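Local coordinates for protein arylmalonate decarboxylase (Bordetella bronchiseptica, PDB 3DTV) that catalyses the decarboxylation of 2-aryl-2-methylmalonates, taking up a proton and releasing carbon dioxide to give 2-arylpropionates, at residues G82-A87 and L138-L143; N110-L115 and P207-S212; V120-A125 and R133-L138. All coordinates share one frame; numbering follows the deposited sequence.

Contact 1: residues G82-A87 and L138-L143; sequences GAAFNA and LAEESL
The backbones come nearest where Ala83, in the first turn of helix 83-97, faces Glu140 at the end of helix 128-140, their CA atoms 6.5 Å apart. Glu140 carries the contact with its carboxylate. The N-H of Ala83 reaches OE1 of Glu140 over 3.1 Å in a fairly straight bond (161°), meeting the oxygen from above the carboxylate plane, 38° out of it. A second, weak bond joins Ala84 N to the other oxygen, Glu140 OE2, at 3.5 Å. The Glu140 chain runs extended beyond CG, which carries the acid across to the other helix start. Between the two glutamates sits the methyl of Ala83: its CB lies 3.4 Å from Glu140 OE2 and 3.5 Å from Glu141 OE1. Glu141 gets there by a bend at chi2 (-83°), and its OE2 has a long, weak ion pair with Arg113. The backbone angles of Gly82, the N-cap residue, by themselves call for glycine, and its bare CA also admits OE1 of Glu140. The partial positive charge of the helix start probably favours the carboxylate. Thus, on the surface of the alpha/beta fold, the first N-H groups of helix 83-97 meet a carboxylate from the C-terminal end of helix 128-140, itself closed by a Schellman motif with Ser142 at positive phi.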
loop_
_atom_site.group_PDB
_atom_site.type_symbol
_atom_site.label_atom_id
_atom_site.label_comp_id
_atom_site.label_asym_id
_atom_site.label_seq_id
_atom_site.Cartn_x
_atom_site.Cartn_y
_atom_site.Cartn_z
ATOM N N GLY A 82 9.799 10.573 -3.126
ATOM C CA GLY A 82 10.308 10.015 -4.370
ATOM C C GLY A 82 10.747 8.576 -4.158
ATOM O O GLY A 82 10.708 8.063 -3.032
ATOM N N ALA A 83 11.158 7.919 -5.238
ATOM C CA ALA A 83 11.417 6.466 -5.224
ATOM C C ALA A 83 12.774 6.161 -4.550
ATOM O O ALA A 83 12.936 5.139 -3.876
ATOM C CB ALA A 83 11.382 5.884 -6.661
ATOM N N ALA A 84 13.737 7.062 -4.714
ATOM C CA ALA A 84 15.081 6.880 -4.161
ATOM C C ALA A 84 14.997 6.886 -2.618
ATOM O O ALA A 84 15.579 6.036 -1.934
ATOM C CB ALA A 84 16.033 7.986 -4.682
ATOM N N PHE A 85 14.247 7.844 -2.073
ATOM C CA PHE A 85 14.051 7.942 -0.622
ATOM C C PHE A 85 13.344 6.664 -0.061
ATOM O O PHE A 85 13.745 6.119 0.979
ATOM C CB PHE A 85 13.243 9.188 -0.291
ATOM C CG PHE A 85 12.896 9.311 1.198
ATOM C CD1 PHE A 85 13.788 9.876 2.082
ATOM C CD2 PHE A 85 11.696 8.824 1.686
ATOM C CE1 PHE A 85 13.493 10.032 3.451
ATOM C CE2 PHE A 85 11.378 8.931 3.070
ATOM C CZ PHE A 85 12.291 9.550 3.945
ATOM N N ASN A 86 12.290 6.224 -0.737
ATOM C CA ASN A 86 11.606 4.959 -0.380
ATOM C C ASN A 86 12.616 3.810 -0.286
ATOM O O ASN A 86 12.620 3.070 0.682
ATOM C CB ASN A 86 10.493 4.643 -1.382
ATOM C CG ASN A 86 9.752 3.369 -1.027
ATOM O OD1 ASN A 86 9.209 3.254 0.058
ATOM N ND2 ASN A 86 9.687 2.418 -1.968
ATOM N N ALA A 87 13.504 3.691 -1.283
ATOM C CA ALA A 87 14.482 2.615 -1.337
ATOM C C ALA A 87 15.474 2.734 -0.190
ATOM O O ALA A 87 15.765 1.742 0.508
ATOM C CB ALA A 87 15.204 2.633 -2.678
ATOM N N LEU A 138 5.627 6.916 -9.421
ATOM C CA LEU A 138 5.319 5.817 -10.320
ATOM C C LEU A 138 6.114 5.932 -11.617
ATOM O O LEU A 138 6.576 4.922 -12.135
ATOM C CB LEU A 138 3.804 5.750 -10.630
ATOM C CG LEU A 138 2.904 5.440 -9.427
ATOM C CD1 LEU A 138 1.398 5.782 -9.714
ATOM C CD2 LEU A 138 3.084 3.964 -8.932
ATOM N N ALA A 139 6.236 7.150 -12.170
ATOM C CA ALA A 139 7.019 7.353 -13.409
ATOM C C ALA A 139 8.545 7.140 -13.190
ATOM O O ALA A 139 9.240 6.630 -14.056
ATOM C CB ALA A 139 6.706 8.744 -14.022
ATOM N N GLU A 140 9.058 7.538 -12.034
ATOM C CA GLU A 140 10.408 7.229 -11.624
ATOM C C GLU A 140 10.647 5.716 -11.716
ATOM O O GLU A 140 11.722 5.289 -12.135
ATOM C CB GLU A 140 10.619 7.704 -10.187
ATOM C CG GLU A 140 11.886 8.493 -9.884
ATOM C CD GLU A 140 11.952 8.920 -8.404
ATOM O OE1 GLU A 140 10.894 9.472 -7.900
ATOM O OE2 GLU A 140 13.037 8.654 -7.744
ATOM N N GLU A 141 9.662 4.913 -11.292
ATOM C CA GLU A 141 9.742 3.451 -11.305
ATOM C C GLU A 141 9.328 2.810 -12.629
ATOM O O GLU A 141 9.255 1.584 -12.706
ATOM C CB GLU A 141 8.925 2.872 -10.131
ATOM C CG GLU A 141 9.524 3.300 -8.778
ATOM C CD GLU A 141 10.656 2.416 -8.352
ATOM O OE1 GLU A 141 11.046 2.486 -7.182
ATOM O OE2 GLU A 141 11.157 1.607 -9.137
ATOM N N SER A 142 9.078 3.674 -13.631
ATOM C CA SER A 142 8.859 3.355 -15.074
ATOM C C SER A 142 7.429 2.859 -15.393
ATOM O O SER A 142 7.201 2.246 -16.444
ATOM C CB SER A 142 9.922 2.393 -15.660
ATOM O OG SER A 142 9.594 1.023 -15.312
ATOM N N LEU A 143 6.503 3.092 -14.461
ATOM C CA LEU A 143 5.093 2.968 -14.755
ATOM C C LEU A 143 4.622 4.245 -15.440
ATOM O O LEU A 143 5.279 5.295 -15.322
ATOM C CB LEU A 143 4.265 2.756 -13.487
ATOM C CG LEU A 143 4.625 1.471 -12.731
ATOM C CD1 LEU A 143 3.447 1.103 -11.812
ATOM C CD2 LEU A 143 4.896 0.342 -13.717
#

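Contact 2: residues N110-L115 and P207-S212; sequences NGLRAL and PVVSSS
Leu112 in the last turn of helix 104-114 and Leu115 just beyond it pack against Val209 of edge strand 208-210 and Pro207 just before it, a helix-on-sheet contact of an alpha/beta domain in the Asp/Glu racemase clan, the sheet being parallel and four-stranded. The backbones run closest at Gly111 and Val209, with CA atoms 6.3 Å apart; lacking a side chain, Gly111 lets the valine come up to the helix backbone, Gly111 C 3.8 Å from Val209 CG1. Here the contact is dense. Val209 points at the helix, and its CG1, anti to the carbonyl carbon (chi1 -56°), is placed between Leu112 and Leu115. The side chain of Leu112 runs roughly perpendicular to that of Val209, with Leu112 CD2 3.7 Å from Val209 CG1. Gly111, Leu112 and Val209 are buried; Leu112 also touches Leu143, while Val209 also rests on Leu185 of the neighbouring strand. The other side of the contact is more open. Leu115, the first residue beyond the helix, is partly exposed; it lies alongside both Val209 and Pro207, each pointing the other way, and touches across the contact by one methyl, CD1. Pro207 is itself buried, also meeting Val117 and the side chain of Glu201. The contact is van der Waals packing, with no hydrogen bond across it. On the more open side Leu115 CD1 bridges both partners, 3.6 Å from Val209 CG1 and 3.8 Å from Pro207 CB.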
loop_
_atom_site.group_PDB
_atom_site.type_symbol
_atom_site.label_atom_id
_atom_site.label_comp_id
_atom_site.label_asym_id
_atom_site.label_seq_id
_atom_site.Cartn_x
_atom_site.Cartn_y
_atom_site.Cartn_z
ATOM N N ASN A 110 4.923 -3.495 -6.360
ATOM C CA ASN A 110 4.875 -4.961 -6.451
ATOM C C ASN A 110 3.488 -5.451 -6.957
ATOM O O ASN A 110 3.419 -6.355 -7.779
ATOM C CB ASN A 110 5.205 -5.616 -5.097
ATOM C CG ASN A 110 6.708 -5.523 -4.720
ATOM O OD1 ASN A 110 7.112 -5.774 -3.562
ATOM N ND2 ASN A 110 7.529 -5.231 -5.689
ATOM N N GLY A 111 2.391 -4.895 -6.436
ATOM C CA GLY A 111 1.025 -5.354 -6.835
ATOM C C GLY A 111 0.730 -4.966 -8.270
ATOM O O GLY A 111 0.204 -5.782 -9.089
ATOM N N LEU A 112 1.069 -3.733 -8.613
ATOM C CA LEU A 112 0.845 -3.285 -9.999
ATOM C C LEU A 112 1.623 -4.172 -10.961
ATOM O O LEU A 112 1.131 -4.600 -12.000
ATOM C CB LEU A 112 1.210 -1.821 -10.177
ATOM C CG LEU A 112 0.249 -0.837 -9.500
ATOM C CD1 LEU A 112 0.901 0.554 -9.367
ATOM C CD2 LEU A 112 -1.060 -0.748 -10.348
ATOM N N ARG A 113 2.852 -4.467 -10.588
ATOM C CA ARG A 113 3.687 -5.199 -11.506
ATOM C C ARG A 113 3.255 -6.657 -11.599
ATOM O O ARG A 113 3.376 -7.245 -12.670
ATOM C CB ARG A 113 5.169 -5.068 -11.129
ATOM C CG ARG A 113 5.743 -3.628 -11.411
ATOM C CD ARG A 113 7.073 -3.454 -10.672
ATOM N NE ARG A 113 7.799 -2.304 -11.194
ATOM C CZ ARG A 113 8.788 -1.679 -10.578
ATOM N NH1 ARG A 113 9.395 -0.636 -11.155
ATOM N NH2 ARG A 113 9.157 -2.085 -9.380
ATOM N N ALA A 114 2.813 -7.240 -10.479
ATOM C CA ALA A 114 2.287 -8.609 -10.443
ATOM C C ALA A 114 1.099 -8.742 -11.387
ATOM O O ALA A 114 0.891 -9.819 -11.978
ATOM C CB ALA A 114 1.844 -9.010 -9.033
ATOM N N LEU A 115 0.307 -7.668 -11.483
ATOM C CA LEU A 115 -0.947 -7.700 -12.238
ATOM C C LEU A 115 -0.769 -7.252 -13.699
ATOM O O LEU A 115 -1.730 -7.142 -14.429
ATOM C CB LEU A 115 -2.019 -6.872 -11.506
ATOM C CG LEU A 115 -2.682 -7.552 -10.299
ATOM C CD1 LEU A 115 -3.464 -6.518 -9.459
ATOM C CD2 LEU A 115 -3.592 -8.782 -10.720
ATOM N N PRO A 207 -7.965 -4.622 -13.195
ATOM C CA PRO A 207 -7.597 -4.780 -11.796
ATOM C C PRO A 207 -7.363 -3.459 -11.046
ATOM O O PRO A 207 -6.862 -2.477 -11.610
ATOM C CB PRO A 207 -6.275 -5.569 -11.878
ATOM C CG PRO A 207 -5.636 -5.044 -13.082
ATOM C CD PRO A 207 -6.803 -4.898 -14.074
ATOM N N VAL A 208 -7.715 -3.477 -9.760
ATOM C CA VAL A 208 -7.503 -2.350 -8.883
ATOM C C VAL A 208 -6.537 -2.765 -7.779
ATOM O O VAL A 208 -6.797 -3.743 -7.037
ATOM C CB VAL A 208 -8.806 -1.858 -8.227
ATOM C CG1 VAL A 208 -8.498 -0.723 -7.207
ATOM C CG2 VAL A 208 -9.824 -1.401 -9.310
ATOM N N VAL A 209 -5.417 -2.045 -7.704
ATOM C CA VAL A 209 -4.469 -2.208 -6.595
ATOM C C VAL A 209 -4.756 -1.089 -5.626
ATOM O O VAL A 209 -4.749 0.093 -5.988
ATOM C CB VAL A 209 -2.980 -2.194 -7.044
ATOM C CG1 VAL A 209 -2.689 -3.230 -8.098
ATOM C CG2 VAL A 209 -2.578 -0.856 -7.556
ATOM N N SER A 210 -5.091 -1.462 -4.401
ATOM C CA SER A 210 -5.397 -0.502 -3.350
ATOM C C SER A 210 -4.301 -0.545 -2.236
ATOM O O SER A 210 -3.834 -1.623 -1.854
ATOM C CB SER A 210 -6.779 -0.871 -2.803
ATOM O OG SER A 210 -7.170 -0.004 -1.758
ATOM N N SER A 211 -3.909 0.621 -1.725
ATOM C CA SER A 211 -2.788 0.768 -0.795
ATOM C C SER A 211 -2.766 -0.217 0.359
ATOM O O SER A 211 -1.776 -0.939 0.559
ATOM C CB SER A 211 -2.820 2.193 -0.232
ATOM O OG SER A 211 -2.522 3.036 -1.301
ATOM N N SER A 212 -3.856 -0.240 1.126
ATOM C CA SER A 212 -3.885 -0.965 2.386
ATOM C C SER A 212 -3.912 -2.475 2.124
ATOM O O SER A 212 -3.050 -3.194 2.628
ATOM C CB SER A 212 -5.117 -0.569 3.209
ATOM O OG SER A 212 -5.066 -1.216 4.480
#

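Contact 3: residues V120-A125 and R133-L138; sequences VALATA and RLAAFL
Leu122 of strand 119-124 projects its isobutyl group among Leu134, Ala135 and Leu138 of helix 128-140, which runs back roughly antiparallel to the strand (149° between the directions, axes 10.5 Å apart). The two ends of the leucine part: CD2 settles on the small methyl of Ala135, 3.9 Å from its CB, while CD1 lies 3.8 Å from CD1 of Leu138, the two side chains lying side by side and pointing opposite ways. The CG of Leu122 stays 4.2 Å from Leu134 CD2. Ala135 is thus the shallow part of the helix surface, with the larger leucines one turn apart, Leu134 and Leu138, standing out beside it. Val120 comes in crosswise to Leu138, CG1 to CD1 4.0 Å. At the other end Thr124 and Leu134 come tip to tip, CG2 to CD2 4.0 Å. Leu134 extends toward the strand with CG anti to its backbone N (chi1 176°), and Thr124 turns its hydroxyl instead to Asn131 and to the N of Tyr126. The strand and helix belong to the beta-alpha-beta unit that continues in strand 144-150, which hydrogen-bonds to Val120 and Leu122; Leu185 of strand 183-187 touches Val120, Leu134 and Leu138, and helix 104-114 brings Leu109 to Leu138 and Leu112 to Val120.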
loop_
_atom_site.group_PDB
_atom_site.type_symbol
_atom_site.label_atom_id
_atom_site.label_comp_id
_atom_site.label_asym_id
_atom_site.label_seq_id
_atom_site.Cartn_x
_atom_site.Cartn_y
_atom_site.Cartn_z
ATOM N N VAL A 120 -1.368 3.241 -15.563
ATOM C CA VAL A 120 -2.188 3.141 -14.370
ATOM C C VAL A 120 -2.995 4.411 -14.172
ATOM O O VAL A 120 -2.447 5.511 -14.210
ATOM C CB VAL A 120 -1.293 2.822 -13.098
ATOM C CG1 VAL A 120 -0.236 3.893 -12.896
ATOM C CG2 VAL A 120 -2.169 2.611 -11.827
ATOM N N ALA A 121 -4.290 4.267 -13.915
ATOM C CA ALA A 121 -5.112 5.411 -13.520
ATOM C C ALA A 121 -5.113 5.617 -12.001
ATOM O O ALA A 121 -5.100 4.657 -11.237
ATOM C CB ALA A 121 -6.573 5.262 -14.092
ATOM N N LEU A 122 -5.178 6.869 -11.565
ATOM C CA LEU A 122 -5.056 7.174 -10.152
ATOM C C LEU A 122 -6.388 7.588 -9.515
ATOM O O LEU A 122 -7.072 8.463 -10.020
ATOM C CB LEU A 122 -4.010 8.293 -9.991
ATOM C CG LEU A 122 -2.540 7.900 -9.853
ATOM C CD1 LEU A 122 -2.170 6.749 -10.664
ATOM C CD2 LEU A 122 -1.641 9.106 -10.118
ATOM N N ALA A 123 -6.740 6.958 -8.400
ATOM C CA ALA A 123 -7.936 7.305 -7.614
ATOM C C ALA A 123 -7.561 7.451 -6.155
ATOM O O ALA A 123 -7.257 6.457 -5.447
ATOM C CB ALA A 123 -9.022 6.228 -7.769
ATOM N N THR A 124 -7.558 8.675 -5.656
ATOM C CA THR A 124 -6.896 8.852 -4.361
ATOM C C THR A 124 -7.692 9.720 -3.408
ATOM O O THR A 124 -8.749 10.252 -3.762
ATOM C CB THR A 124 -5.534 9.521 -4.493
ATOM O OG1 THR A 124 -5.731 10.949 -4.462
ATOM C CG2 THR A 124 -4.787 9.068 -5.787
ATOM N N ALA A 125 -7.176 9.871 -2.189
ATOM C CA ALA A 125 -7.865 10.711 -1.228
ATOM C C ALA A 125 -6.949 11.907 -0.912
ATOM O O ALA A 125 -7.101 12.579 0.109
ATOM C CB ALA A 125 -8.256 9.894 0.001
ATOM N N ARG A 133 3.060 14.027 -6.488
ATOM C CA ARG A 133 4.235 13.321 -5.995
ATOM C C ARG A 133 3.992 11.819 -6.227
ATOM O O ARG A 133 4.916 11.057 -6.401
ATOM C CB ARG A 133 4.467 13.637 -4.493
ATOM C CG ARG A 133 5.105 15.008 -4.258
ATOM C CD ARG A 133 4.842 15.556 -2.881
ATOM N NE ARG A 133 5.385 16.905 -2.748
ATOM C CZ ARG A 133 6.678 17.180 -2.540
ATOM N NH1 ARG A 133 7.557 16.189 -2.402
ATOM N NH2 ARG A 133 7.104 18.456 -2.467
ATOM N N LEU A 134 2.744 11.396 -6.261
ATOM C CA LEU A 134 2.454 9.974 -6.468
ATOM C C LEU A 134 2.767 9.544 -7.900
ATOM O O LEU A 134 3.428 8.527 -8.133
ATOM C CB LEU A 134 1.018 9.686 -6.180
ATOM C CG LEU A 134 0.527 8.238 -6.448
ATOM C CD1 LEU A 134 1.378 7.203 -5.736
ATOM C CD2 LEU A 134 -0.898 8.091 -5.968
ATOM N N ALA A 135 2.222 10.307 -8.842
ATOM C CA ALA A 135 2.456 10.097 -10.256
ATOM C C ALA A 135 3.949 10.213 -10.580
ATOM O O ALA A 135 4.445 9.463 -11.387
ATOM C CB ALA A 135 1.584 11.113 -11.121
ATOM N N ALA A 136 4.662 11.161 -9.969
ATOM C CA ALA A 136 6.114 11.259 -10.121
ATOM C C ALA A 136 6.854 10.011 -9.610
ATOM O O ALA A 136 7.819 9.576 -10.230
ATOM C CB ALA A 136 6.653 12.519 -9.376
ATOM N N PHE A 137 6.461 9.495 -8.436
ATOM C CA PHE A 137 6.992 8.236 -7.894
ATOM C C PHE A 137 6.830 7.068 -8.887
ATOM O O PHE A 137 7.783 6.337 -9.181
ATOM C CB PHE A 137 6.293 7.903 -6.570
ATOM C CG PHE A 137 6.678 6.525 -5.991
ATOM C CD1 PHE A 137 7.773 6.375 -5.149
ATOM C CD2 PHE A 137 5.938 5.414 -6.292
ATOM C CE1 PHE A 137 8.117 5.110 -4.617
ATOM C CE2 PHE A 137 6.289 4.165 -5.792
ATOM C CZ PHE A 137 7.394 4.018 -4.986
ATOM N N LEU A 138 5.627 6.916 -9.421
ATOM C CA LEU A 138 5.319 5.817 -10.320
ATOM C C LEU A 138 6.114 5.932 -11.617
ATOM O O LEU A 138 6.576 4.922 -12.135
ATOM C CB LEU A 138 3.804 5.750 -10.630
ATOM C CG LEU A 138 2.904 5.440 -9.427
ATOM C CD1 LEU A 138 1.398 5.782 -9.714
ATOM C CD2 LEU A 138 3.084 3.964 -8.932
#

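The three contacts have centres 11 to 15 Å apart. Contact 3 is nested, along the chain, inside the loops closed by both contact 1 and contact 2, whose own segments alternate. Helix 128-140 serves contacts 1 and 3, which share Leu138: its end meets helix 83-97 while its body covers a sheet, and Phe137 packs on Ala83. Contacts 2 and 3 reach that same sheet, helix 104-114 being followed by strand 119-124, with Leu112 touching Val120. Both thus pack helices on the sheet of strands 144-150, 119-124, 183-187 and 208-210; only contact 1 brings in helix 83-97, which lies in the chain between strands 69-72 and 101-103 of the other sheet.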